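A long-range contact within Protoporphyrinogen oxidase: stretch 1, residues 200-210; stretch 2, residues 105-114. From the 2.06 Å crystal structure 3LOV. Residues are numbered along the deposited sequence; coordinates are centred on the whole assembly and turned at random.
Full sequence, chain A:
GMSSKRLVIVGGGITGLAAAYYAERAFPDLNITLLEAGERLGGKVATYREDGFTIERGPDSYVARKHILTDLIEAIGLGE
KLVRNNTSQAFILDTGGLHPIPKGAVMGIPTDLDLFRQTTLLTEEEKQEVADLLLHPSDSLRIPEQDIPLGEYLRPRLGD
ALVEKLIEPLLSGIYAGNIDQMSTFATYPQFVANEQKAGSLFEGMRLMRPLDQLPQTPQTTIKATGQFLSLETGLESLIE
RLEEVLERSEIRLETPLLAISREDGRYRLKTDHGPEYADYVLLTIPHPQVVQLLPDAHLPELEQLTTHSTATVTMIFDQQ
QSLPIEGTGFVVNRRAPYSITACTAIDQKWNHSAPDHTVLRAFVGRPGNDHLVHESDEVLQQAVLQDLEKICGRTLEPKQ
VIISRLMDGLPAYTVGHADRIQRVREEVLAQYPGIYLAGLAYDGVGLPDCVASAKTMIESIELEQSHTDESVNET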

# COMPACT_ATOMS: atom_id res chain seq x y z
N SER A 200 -24.16 -11.22 -16.05
CA SER A 200 -22.89 -11.78 -16.54
C SER A 200 -21.77 -10.81 -16.18
O SER A 200 -22.02 -9.62 -16.05
CB SER A 200 -22.97 -12.00 -18.07
OG SER A 200 -22.99 -10.78 -18.79
N LEU A 201 -20.53 -11.31 -16.05
CA LEU A 201 -19.40 -10.44 -15.72
C LEU A 201 -19.13 -9.35 -16.75
O LEU A 201 -18.87 -8.18 -16.38
CB LEU A 201 -18.12 -11.27 -15.46
CG LEU A 201 -16.91 -10.37 -15.09
CD1 LEU A 201 -17.20 -9.52 -13.86
CD2 LEU A 201 -15.64 -11.21 -14.86
N PHE A 202 -19.14 -9.72 -18.03
CA PHE A 202 -18.97 -8.77 -19.14
C PHE A 202 -19.97 -7.60 -19.09
O PHE A 202 -19.59 -6.45 -19.22
CB PHE A 202 -19.14 -9.54 -20.44
CG PHE A 202 -19.05 -8.71 -21.69
CD1 PHE A 202 -17.87 -8.07 -22.03
CD2 PHE A 202 -20.12 -8.65 -22.58
CE1 PHE A 202 -17.77 -7.35 -23.22
CE2 PHE A 202 -20.02 -7.94 -23.78
CZ PHE A 202 -18.85 -7.28 -24.09
N GLU A 203 -21.25 -7.90 -18.87
CA GLU A 203 -22.26 -6.82 -18.78
C GLU A 203 -22.21 -6.10 -17.43
O GLU A 203 -22.62 -4.94 -17.31
CB GLU A 203 -23.66 -7.36 -19.06
CG GLU A 203 -23.86 -7.88 -20.52
CD GLU A 203 -23.92 -6.81 -21.62
OE1 GLU A 203 -23.85 -5.60 -21.33
OE2 GLU A 203 -24.05 -7.21 -22.81
N GLY A 204 -21.68 -6.76 -16.41
CA GLY A 204 -21.45 -6.09 -15.14
C GLY A 204 -20.37 -5.03 -15.27
O GLY A 204 -20.54 -3.90 -14.79
N MSE A 205 -19.26 -5.37 -15.90
CA MSE A 205 -18.19 -4.39 -16.14
C MSE A 205 -18.63 -3.28 -17.08
O MSE A 205 -18.12 -2.16 -17.02
CB MSE A 205 -16.92 -5.04 -16.69
CG MSE A 205 -16.34 -6.13 -15.83
SE MSE A 205 -16.12 -5.57 -13.97
CE MSE A 205 -14.83 -4.16 -14.25
N ARG A 206 -19.56 -3.60 -17.98
CA ARG A 206 -20.09 -2.59 -18.88
C ARG A 206 -20.95 -1.54 -18.16
O ARG A 206 -20.93 -0.39 -18.58
CB ARG A 206 -20.83 -3.22 -20.06
CG ARG A 206 -19.87 -3.76 -21.12
CD ARG A 206 -20.45 -4.89 -21.90
NE ARG A 206 -21.51 -4.54 -22.86
CZ ARG A 206 -21.28 -4.06 -24.09
NH1 ARG A 206 -20.05 -3.79 -24.51
NH2 ARG A 206 -22.31 -3.83 -24.91
N LEU A 207 -21.67 -1.92 -17.10
CA LEU A 207 -22.34 -0.92 -16.24
C LEU A 207 -21.34 0.09 -15.65
O LEU A 207 -21.70 1.23 -15.41
CB LEU A 207 -23.05 -1.60 -15.05
CG LEU A 207 -24.25 -2.50 -15.29
CD1 LEU A 207 -24.80 -2.85 -13.96
CD2 LEU A 207 -25.31 -1.80 -16.18
N MSE A 208 -20.10 -0.36 -15.41
CA MSE A 208 -19.03 0.46 -14.80
C MSE A 208 -18.20 1.31 -15.78
O MSE A 208 -17.22 1.92 -15.36
CB MSE A 208 -18.03 -0.44 -14.03
CG MSE A 208 -18.62 -1.22 -12.84
SE MSE A 208 -17.32 -2.44 -11.93
CE MSE A 208 -15.92 -1.05 -11.55
N ARG A 209 -18.54 1.33 -17.07
CA ARG A 209 -17.70 2.06 -18.05
C ARG A 209 -17.76 3.56 -17.82
O ARG A 209 -18.83 4.07 -17.46
CB ARG A 209 -18.12 1.83 -19.50
CG ARG A 209 -17.48 0.63 -20.17
CD ARG A 209 -18.25 0.28 -21.43
NE ARG A 209 -19.68 0.25 -21.11
CZ ARG A 209 -20.66 0.18 -22.00
NH1 ARG A 209 -20.41 0.11 -23.31
NH2 ARG A 209 -21.92 0.16 -21.58
N PRO A 210 -16.64 4.26 -18.06
CA PRO A 210 -16.56 5.74 -17.93
C PRO A 210 -17.39 6.54 -18.94
O PRO A 210 -18.15 5.96 -19.72
CB PRO A 210 -15.06 6.04 -18.11
CG PRO A 210 -14.34 4.72 -17.83
CD PRO A 210 -15.30 3.64 -18.23
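Stretch 2, residues 105-114: AVMGIPTDLD

Stretch 1 is a short helix that begins at Leu-201, entered from Ser-200 at the N-cap, whose OG accepts a weak bond from Glu-203 N (3.4 Å), and left through a loop at Met-208 and Arg-209. Stretch 2 is a tight hairpin: strand residues 105-106 and 109-110 flank a type I' turn from Val-106 to Ile-109, closed by Val-106 N to Ile-109 O (2.8 Å) and Ile-109 N to Val-106 O (3.0 Å). Gly-108 takes positive phi (80°) in the turn, as does Met-107 (56°). After Pro-110 the chain leaves the strand through Thr-111 and Asp-112, the latter an N-cap, and starts a helix at Leu-113. The backbones come nearest at Arg-206 and Thr-111, with CA atoms 5.4 Å apart, and the contact buries 545 Å² in all.

Selenomethionine Met-205, all m, points toward the hairpin: its CE lies 3.2 Å from Val-106 CG1, a very close approach, and its CG 3.5 Å from Ile-109 CG2. One helical turn earlier, Leu-201 CD2 reaches Ile-109 CD1 at 4.0 Å. Beyond the helix, Met-208 CE stands 4.1 Å from Val-106 CG1, so Val-106 meets both selenomethionines of stretch 1, Met-205 and Met-208.

Thr-111 loses the largest area, 95 Å². Its CG2 packs 3.6 Å from Met-205 CB, while its OG1 lies 3.5 Å from Arg-209 CG. Its carbonyl O accepts the single hydrogen bond across the contact, from Arg-206 NH1 at 2.7 Å, near the guanidinium plane; Arg-206 NE meanwhile forms a salt bridge with Glu-203 OE1 (3.0 Å), tying the arginine to its own helix. The Phe-202 ring presents its edge to Pro-110 O, 3.3 Å from CD1, and its CE1 lies 4.1 Å from Leu-113 CD2.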

# COMPACT_ATOMS: atom_id res chain seq x y z
N ALA A 105 -11.33 -1.66 -21.74
CA ALA A 105 -11.31 -2.54 -20.60
C ALA A 105 -11.48 -1.75 -19.31
O ALA A 105 -11.06 -0.63 -19.23
CB ALA A 105 -10.00 -3.30 -20.57
N VAL A 106 -12.14 -2.34 -18.33
CA VAL A 106 -12.22 -1.80 -16.98
C VAL A 106 -11.50 -2.78 -16.03
O VAL A 106 -11.94 -3.93 -15.85
CB VAL A 106 -13.70 -1.65 -16.53
CG1 VAL A 106 -13.79 -1.27 -15.04
CG2 VAL A 106 -14.40 -0.61 -17.39
N MSE A 107 -10.40 -2.32 -15.43
CA MSE A 107 -9.54 -3.15 -14.56
C MSE A 107 -9.05 -4.41 -15.30
O MSE A 107 -9.01 -5.50 -14.74
CB MSE A 107 -10.28 -3.54 -13.29
CG MSE A 107 -11.24 -2.47 -12.77
SE MSE A 107 -10.49 -1.32 -11.42
CE MSE A 107 -8.59 -1.16 -11.99
N GLY A 108 -8.71 -4.24 -16.56
CA GLY A 108 -8.23 -5.31 -17.38
C GLY A 108 -9.29 -6.23 -17.95
O GLY A 108 -8.97 -7.14 -18.71
N ILE A 109 -10.56 -6.03 -17.56
CA ILE A 109 -11.65 -6.85 -18.07
C ILE A 109 -12.28 -6.10 -19.25
O ILE A 109 -12.74 -4.96 -19.08
CB ILE A 109 -12.76 -7.14 -17.01
CG1 ILE A 109 -12.19 -7.98 -15.85
CG2 ILE A 109 -13.93 -7.88 -17.69
CD1 ILE A 109 -13.09 -8.10 -14.69
N PRO A 110 -12.29 -6.74 -20.44
CA PRO A 110 -12.81 -6.12 -21.65
C PRO A 110 -14.28 -5.71 -21.57
O PRO A 110 -15.11 -6.50 -21.16
CB PRO A 110 -12.62 -7.22 -22.71
CG PRO A 110 -11.47 -7.97 -22.25
CD PRO A 110 -11.66 -8.04 -20.75
N THR A 111 -14.56 -4.48 -21.96
CA THR A 111 -15.94 -4.01 -22.10
C THR A 111 -16.24 -3.61 -23.56
O THR A 111 -17.41 -3.50 -23.94
CB THR A 111 -16.22 -2.85 -21.15
OG1 THR A 111 -15.33 -1.79 -21.46
CG2 THR A 111 -16.02 -3.28 -19.65
N ASP A 112 -15.19 -3.41 -24.37
CA ASP A 112 -15.33 -3.14 -25.82
C ASP A 112 -14.43 -4.09 -26.61
O ASP A 112 -13.21 -3.84 -26.78
CB ASP A 112 -14.99 -1.68 -26.09
CG ASP A 112 -14.98 -1.33 -27.57
OD1 ASP A 112 -14.77 -2.20 -28.45
OD2 ASP A 112 -15.16 -0.12 -27.84
N LEU A 113 -15.02 -5.17 -27.09
CA LEU A 113 -14.24 -6.27 -27.63
C LEU A 113 -13.42 -5.88 -28.87
O LEU A 113 -12.32 -6.39 -29.08
CB LEU A 113 -15.13 -7.46 -27.94
CG LEU A 113 -15.84 -8.12 -26.76
CD1 LEU A 113 -16.68 -9.27 -27.26
CD2 LEU A 113 -14.84 -8.63 -25.74
N ASP A 114 -13.93 -4.96 -29.68
CA ASP A 114 -13.21 -4.57 -30.89
C ASP A 114 -11.92 -3.83 -30.52
O ASP A 114 -10.86 -4.07 -31.09
CB ASP A 114 -14.07 -3.61 -31.75
CG ASP A 114 -15.18 -4.31 -32.54
OD1 ASP A 114 -15.33 -5.55 -32.54
OD2 ASP A 114 -15.91 -3.58 -33.21